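Local coordinates for putative metal-dependent phosphoesterase (Bifidobacterium adolescentis, PDB 3O0F), which acts as a metal-dependent phosphoesterase with iron and zinc in its active site, and binds the nucleotide AMP, at residues Thr143-Ala155 with Thr161-Lys173. Numbering follows the deposited sequence.
Sequences TIGRPHIADALVA and TRSDAFADAVSAK. With AMP (adenosine monophosphate), chain B; EDO (1,2-ethanediol), chain H.
A150 turns its CB into the tight part of this contact, where it meets A165 CB at 3.6 Å, R162 CG and the F166 ring. Beside it V170 packs CG2 against L153 CD1 (3.5 Å) and CG1 against R146 CB. Helices 146-155 and 162-166, their axes 8.4 Å apart and 111° between directions, lie between strands 83-90 and 198-201, apparently in an insertion on the PHP fold, and line one side of the AMP pocket. F166 lays one ring face on the adenine, with V170 CG1 behind the other, while S163 OG accepts from AMP N6. The R146 chain bends at chi2 and chi3 (65°), bringing R146 NE (3.2 Å) and R146 NH2 (3.1 Å) side-on to V170 O; NH1 runs almost straight to AMP O3P (2.7 Å). A leucine at R146 would probably leave V170 O without either side-chain donor and the phosphate without its NH1 bond. R162 grips D151 in a side-on salt bridge, NE to OD1 (2.7 Å) and NH2 to the syn lone pair of OD2, the planes 43° apart; its NH1 donates to the backbone O of D25, a zinc ligand. Packing thins toward partly exposed V154, whose CG2 touches T161 O. Exposed A172 brings CB only to 4.1 Å from R146 NH2.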
loop_
_atom_site.group_PDB
_atom_site.type_symbol
_atom_site.label_atom_id
_atom_site.label_comp_id
_atom_site.label_asym_id
_atom_site.label_seq_id
_atom_site.Cartn_x
_atom_site.Cartn_y
_atom_site.Cartn_z
ATOM N N THR A 143 -4.677 8.502 -6.478
ATOM C CA THR A 143 -4.116 9.017 -5.219
ATOM C C THR A 143 -2.678 9.473 -5.427
ATOM O O THR A 143 -1.786 8.654 -5.664
ATOM C CB THR A 143 -4.083 7.926 -4.150
ATOM O OG1 THR A 143 -5.403 7.425 -3.915
ATOM C CG2 THR A 143 -3.482 8.461 -2.835
ATOM N N ILE A 144 -2.447 10.782 -5.292
ATOM C CA ILE A 144 -1.174 11.393 -5.649
ATOM C C ILE A 144 -0.182 11.371 -4.482
ATOM O O ILE A 144 -0.561 11.404 -3.315
ATOM C CB ILE A 144 -1.399 12.850 -6.028
ATOM C CG1 ILE A 144 -0.265 13.379 -6.925
ATOM C CG2 ILE A 144 -1.528 13.696 -4.745
ATOM C CD1 ILE A 144 -0.577 14.742 -7.598
ATOM N N GLY A 145 1.103 11.372 -4.793
ATOM C CA GLY A 145 2.105 11.516 -3.758
ATOM C C GLY A 145 3.466 11.752 -4.366
ATOM O O GLY A 145 3.578 12.152 -5.524
ATOM N N ARG A 146 4.510 11.497 -3.578
ATOM C CA ARG A 146 5.893 11.683 -4.064
ATOM C C ARG A 146 6.278 10.874 -5.300
ATOM O O ARG A 146 7.062 11.368 -6.118
ATOM C CB ARG A 146 6.902 11.498 -2.924
ATOM C CG ARG A 146 6.914 12.690 -1.951
ATOM C CD ARG A 146 7.210 12.238 -0.553
ATOM N NE ARG A 146 8.535 11.693 -0.410
ATOM C CZ ARG A 146 8.885 10.661 0.352
ATOM N NH1 ARG A 146 8.006 9.964 1.045
ATOM N NH2 ARG A 146 10.157 10.293 0.379
ATOM N N PRO A 147 5.767 9.638 -5.466
ATOM C CA PRO A 147 6.149 8.931 -6.692
ATOM C C PRO A 147 5.848 9.647 -8.001
ATOM O O PRO A 147 6.610 9.498 -8.940
ATOM C CB PRO A 147 5.337 7.637 -6.614
ATOM C CG PRO A 147 5.246 7.370 -5.184
ATOM C CD PRO A 147 5.014 8.739 -4.563
ATOM N N HIS A 148 4.752 10.398 -8.053
ATOM C CA HIS A 148 4.387 11.164 -9.212
ATOM C C HIS A 148 5.312 12.356 -9.435
ATOM O O HIS A 148 5.584 12.698 -10.568
ATOM C CB HIS A 148 2.916 11.609 -9.131
ATOM C CG HIS A 148 1.979 10.461 -8.926
ATOM N ND1 HIS A 148 1.559 10.066 -7.680
ATOM C CD2 HIS A 148 1.455 9.573 -9.799
ATOM C CE1 HIS A 148 0.817 8.980 -7.791
ATOM N NE2 HIS A 148 0.712 8.681 -9.075
ATOM N N ILE A 149 5.786 12.972 -8.357
ATOM C CA ILE A 149 6.863 13.945 -8.444
ATOM C C ILE A 149 8.137 13.284 -8.979
ATOM O O ILE A 149 8.763 13.798 -9.903
ATOM C CB ILE A 149 7.220 14.609 -7.084
ATOM C CG1 ILE A 149 5.999 15.245 -6.411
ATOM C CG2 ILE A 149 8.319 15.684 -7.291
ATOM C CD1 ILE A 149 6.330 15.997 -5.100
ATOM N N ALA A 150 8.543 12.162 -8.390
ATOM C CA ALA A 150 9.745 11.457 -8.869
ATOM C C ALA A 150 9.622 11.157 -10.349
ATOM O O ALA A 150 10.538 11.438 -11.112
ATOM C CB ALA A 150 9.983 10.166 -8.071
ATOM N N ASP A 151 8.474 10.604 -10.763
ATOM C CA ASP A 151 8.225 10.333 -12.176
ATOM C C ASP A 151 8.361 11.578 -13.064
ATOM O O ASP A 151 8.916 11.493 -14.160
ATOM C CB ASP A 151 6.829 9.720 -12.385
ATOM C CG ASP A 151 6.708 8.288 -11.806
ATOM O OD1 ASP A 151 7.774 7.650 -11.521
ATOM O OD2 ASP A 151 5.536 7.807 -11.628
ATOM N N ALA A 152 7.825 12.715 -12.619
ATOM C CA ALA A 152 7.935 13.937 -13.411
ATOM C C ALA A 152 9.416 14.343 -13.563
ATOM O O ALA A 152 9.822 14.826 -14.634
ATOM C CB ALA A 152 7.110 15.060 -12.812
ATOM N N LEU A 153 10.216 14.102 -12.520
ATOM C CA LEU A 153 11.645 14.463 -12.527
ATOM C C LEU A 153 12.421 13.515 -13.413
ATOM O O LEU A 153 13.451 13.898 -13.957
ATOM C CB LEU A 153 12.269 14.484 -11.109
ATOM C CG LEU A 153 11.838 15.643 -10.206
ATOM C CD1 LEU A 153 12.049 15.298 -8.738
ATOM C CD2 LEU A 153 12.505 16.956 -10.579
ATOM N N VAL A 154 11.934 12.290 -13.574
ATOM C CA VAL A 154 12.532 11.343 -14.543
ATOM C C VAL A 154 12.107 11.734 -15.966
ATOM O O VAL A 154 12.953 11.809 -16.851
ATOM C CB VAL A 154 12.171 9.869 -14.214
ATOM C CG1 VAL A 154 12.651 8.925 -15.340
ATOM C CG2 VAL A 154 12.742 9.479 -12.846
ATOM N N ALA A 155 10.823 12.044 -16.189
ATOM C CA ALA A 155 10.366 12.527 -17.521
ATOM C C ALA A 155 11.075 13.811 -17.986
ATOM O O ALA A 155 11.202 14.057 -19.196
ATOM C CB ALA A 155 8.871 12.739 -17.542
ATOM N N THR A 161 16.086 6.917 -12.800
ATOM C CA THR A 161 15.012 6.066 -12.281
ATOM C C THR A 161 14.188 6.813 -11.224
ATOM O O THR A 161 14.633 7.801 -10.640
ATOM C CB THR A 161 15.610 4.750 -11.687
ATOM O OG1 THR A 161 14.589 3.763 -11.521
ATOM C CG2 THR A 161 16.243 4.963 -10.365
ATOM N N ARG A 162 12.975 6.342 -10.974
ATOM C CA ARG A 162 12.177 6.880 -9.873
ATOM C C ARG A 162 12.873 6.716 -8.530
ATOM O O ARG A 162 12.881 7.636 -7.706
ATOM C CB ARG A 162 10.817 6.199 -9.858
ATOM C CG ARG A 162 9.850 6.762 -8.898
ATOM C CD ARG A 162 8.744 5.752 -8.627
ATOM N NE ARG A 162 7.657 5.774 -9.599
ATOM C CZ ARG A 162 6.485 5.166 -9.400
ATOM N NH1 ARG A 162 6.263 4.484 -8.275
ATOM N NH2 ARG A 162 5.522 5.251 -10.289
ATOM N N SER A 163 13.471 5.555 -8.313
ATOM C CA SER A 163 14.294 5.296 -7.099
ATOM C C SER A 163 15.505 6.259 -6.900
ATOM O O SER A 163 15.888 6.552 -5.766
ATOM C CB SER A 163 14.778 3.837 -7.109
ATOM O OG SER A 163 13.685 2.942 -7.276
ATOM N N ASP A 164 16.094 6.743 -7.996
ATOM C CA ASP A 164 17.164 7.763 -7.927
ATOM C C ASP A 164 16.636 9.047 -7.331
ATOM O O ASP A 164 17.301 9.681 -6.496
ATOM C CB ASP A 164 17.723 8.113 -9.320
ATOM C CG ASP A 164 18.530 6.975 -9.957
ATOM O OD1 ASP A 164 19.025 6.090 -9.241
ATOM O OD2 ASP A 164 18.673 6.979 -11.193
ATOM N N ALA A 165 15.443 9.442 -7.769
ATOM C CA ALA A 165 14.842 10.680 -7.298
ATOM C C ALA A 165 14.656 10.623 -5.805
ATOM O O ALA A 165 15.005 11.571 -5.080
ATOM C CB ALA A 165 13.506 10.959 -8.022
ATOM N N PHE A 166 14.138 9.488 -5.337
ATOM C CA PHE A 166 13.901 9.248 -3.896
ATOM C C PHE A 166 15.192 9.244 -3.058
ATOM O O PHE A 166 15.183 9.640 -1.885
ATOM C CB PHE A 166 13.127 7.935 -3.698
ATOM C CG PHE A 166 11.645 8.109 -3.751
ATOM C CD1 PHE A 166 10.955 8.578 -2.630
ATOM C CD2 PHE A 166 10.932 7.832 -4.905
ATOM C CE1 PHE A 166 9.593 8.742 -2.654
ATOM C CE2 PHE A 166 9.567 8.002 -4.945
ATOM C CZ PHE A 166 8.891 8.462 -3.824
ATOM N N ALA A 167 16.297 8.806 -3.666
ATOM C CA ALA A 167 17.624 8.915 -3.040
ATOM C C ALA A 167 18.107 10.379 -2.882
ATOM O O ALA A 167 19.077 10.638 -2.163
ATOM C CB ALA A 167 18.666 8.089 -3.840
ATOM N N ASP A 168 17.445 11.335 -3.536
ATOM C CA ASP A 168 17.913 12.724 -3.561
ATOM C C ASP A 168 16.777 13.739 -3.280
ATOM O O ASP A 168 16.281 13.804 -2.147
ATOM C CB ASP A 168 18.640 12.981 -4.896
ATOM C CG ASP A 168 19.385 14.339 -4.939
ATOM O OD1 ASP A 168 19.481 15.049 -3.915
ATOM O OD2 ASP A 168 19.873 14.708 -6.023
ATOM N N ALA A 169 16.359 14.500 -4.296
ATOM C CA ALA A 169 15.458 15.640 -4.115
ATOM C C ALA A 169 14.134 15.261 -3.467
ATOM O O ALA A 169 13.600 16.040 -2.710
ATOM C CB ALA A 169 15.191 16.321 -5.448
ATOM N N VAL A 170 13.633 14.060 -3.763
ATOM C CA VAL A 170 12.318 13.605 -3.302
ATOM C C VAL A 170 12.433 12.801 -1.992
ATOM O O VAL A 170 11.434 12.419 -1.417
ATOM C CB VAL A 170 11.634 12.749 -4.392
ATOM C CG1 VAL A 170 10.209 12.453 -4.024
ATOM C CG2 VAL A 170 11.712 13.461 -5.745
ATOM N N SER A 171 13.664 12.560 -1.533
ATOM C CA SER A 171 13.933 11.922 -0.247
ATOM C C SER A 171 13.241 12.627 0.906
ATOM O O SER A 171 13.104 13.846 0.894
ATOM C CB SER A 171 15.444 11.942 0.037
ATOM O OG SER A 171 15.711 11.256 1.243
ATOM N N ALA A 172 12.850 11.858 1.923
ATOM C CA ALA A 172 12.285 12.406 3.155
ATOM C C ALA A 172 13.271 13.279 3.949
ATOM O O ALA A 172 12.863 14.168 4.689
ATOM C CB ALA A 172 11.722 11.267 4.035
ATOM N N LYS A 173 14.569 13.058 3.751
ATOM C CA LYS A 173 15.611 13.893 4.370
ATOM C C LYS A 173 15.729 15.293 3.742
ATOM O O LYS A 173 16.248 16.219 4.377
ATOM C CB LYS A 173 16.970 13.198 4.273
ATOM C CG LYS A 173 17.416 12.892 2.821
ATOM C CD LYS A 173 18.857 13.338 2.495
ATOM C CE LYS A 173 19.198 13.155 0.996
ATOM N NZ LYS A 173 18.671 14.285 0.173
HETATM P P AMP B . 4.364 9.698 -0.010
HETATM O O1P AMP B . 3.375 8.838 0.688
HETATM O O2P AMP B . 3.647 10.620 -0.961
HETATM O O3P AMP B . 5.365 10.402 0.908
HETATM O "O5'" AMP B . 5.233 8.720 -0.941
HETATM C "C5'" AMP B . 6.095 7.775 -0.358
HETATM C "C4'" AMP B . 5.810 6.463 -1.022
HETATM O "O4'" AMP B . 6.410 6.364 -2.342
HETATM C "C3'" AMP B . 6.349 5.307 -0.185
HETATM O "O3'" AMP B . 5.253 4.635 0.421
HETATM C "C2'" AMP B . 6.936 4.460 -1.301
HETATM O "O2'" AMP B . 7.543 3.181 -1.109
HETATM C "C1'" AMP B . 6.421 4.969 -2.639
HETATM N N9 AMP B . 7.292 4.604 -3.773
HETATM C C8 AMP B . 6.849 4.222 -4.973
HETATM N N7 AMP B . 7.889 3.967 -5.795
HETATM C C5 AMP B . 9.024 4.189 -5.112
HETATM C C6 AMP B . 10.468 4.104 -5.386
HETATM N N6 AMP B . 10.945 3.707 -6.611
HETATM N N1 AMP B . 11.299 4.452 -4.383
HETATM C C2 AMP B . 10.881 4.852 -3.170
HETATM N N3 AMP B . 9.582 4.943 -2.852
HETATM C C4 AMP B . 8.626 4.619 -3.765
HETATM C C1 EDO H . 2.071 7.096 -3.124
HETATM O O1 EDO H . 2.113 7.727 -1.843
HETATM C C2 EDO H . 1.188 7.890 -4.078
HETATM O O2 EDO H . -0.168 7.467 -3.862
#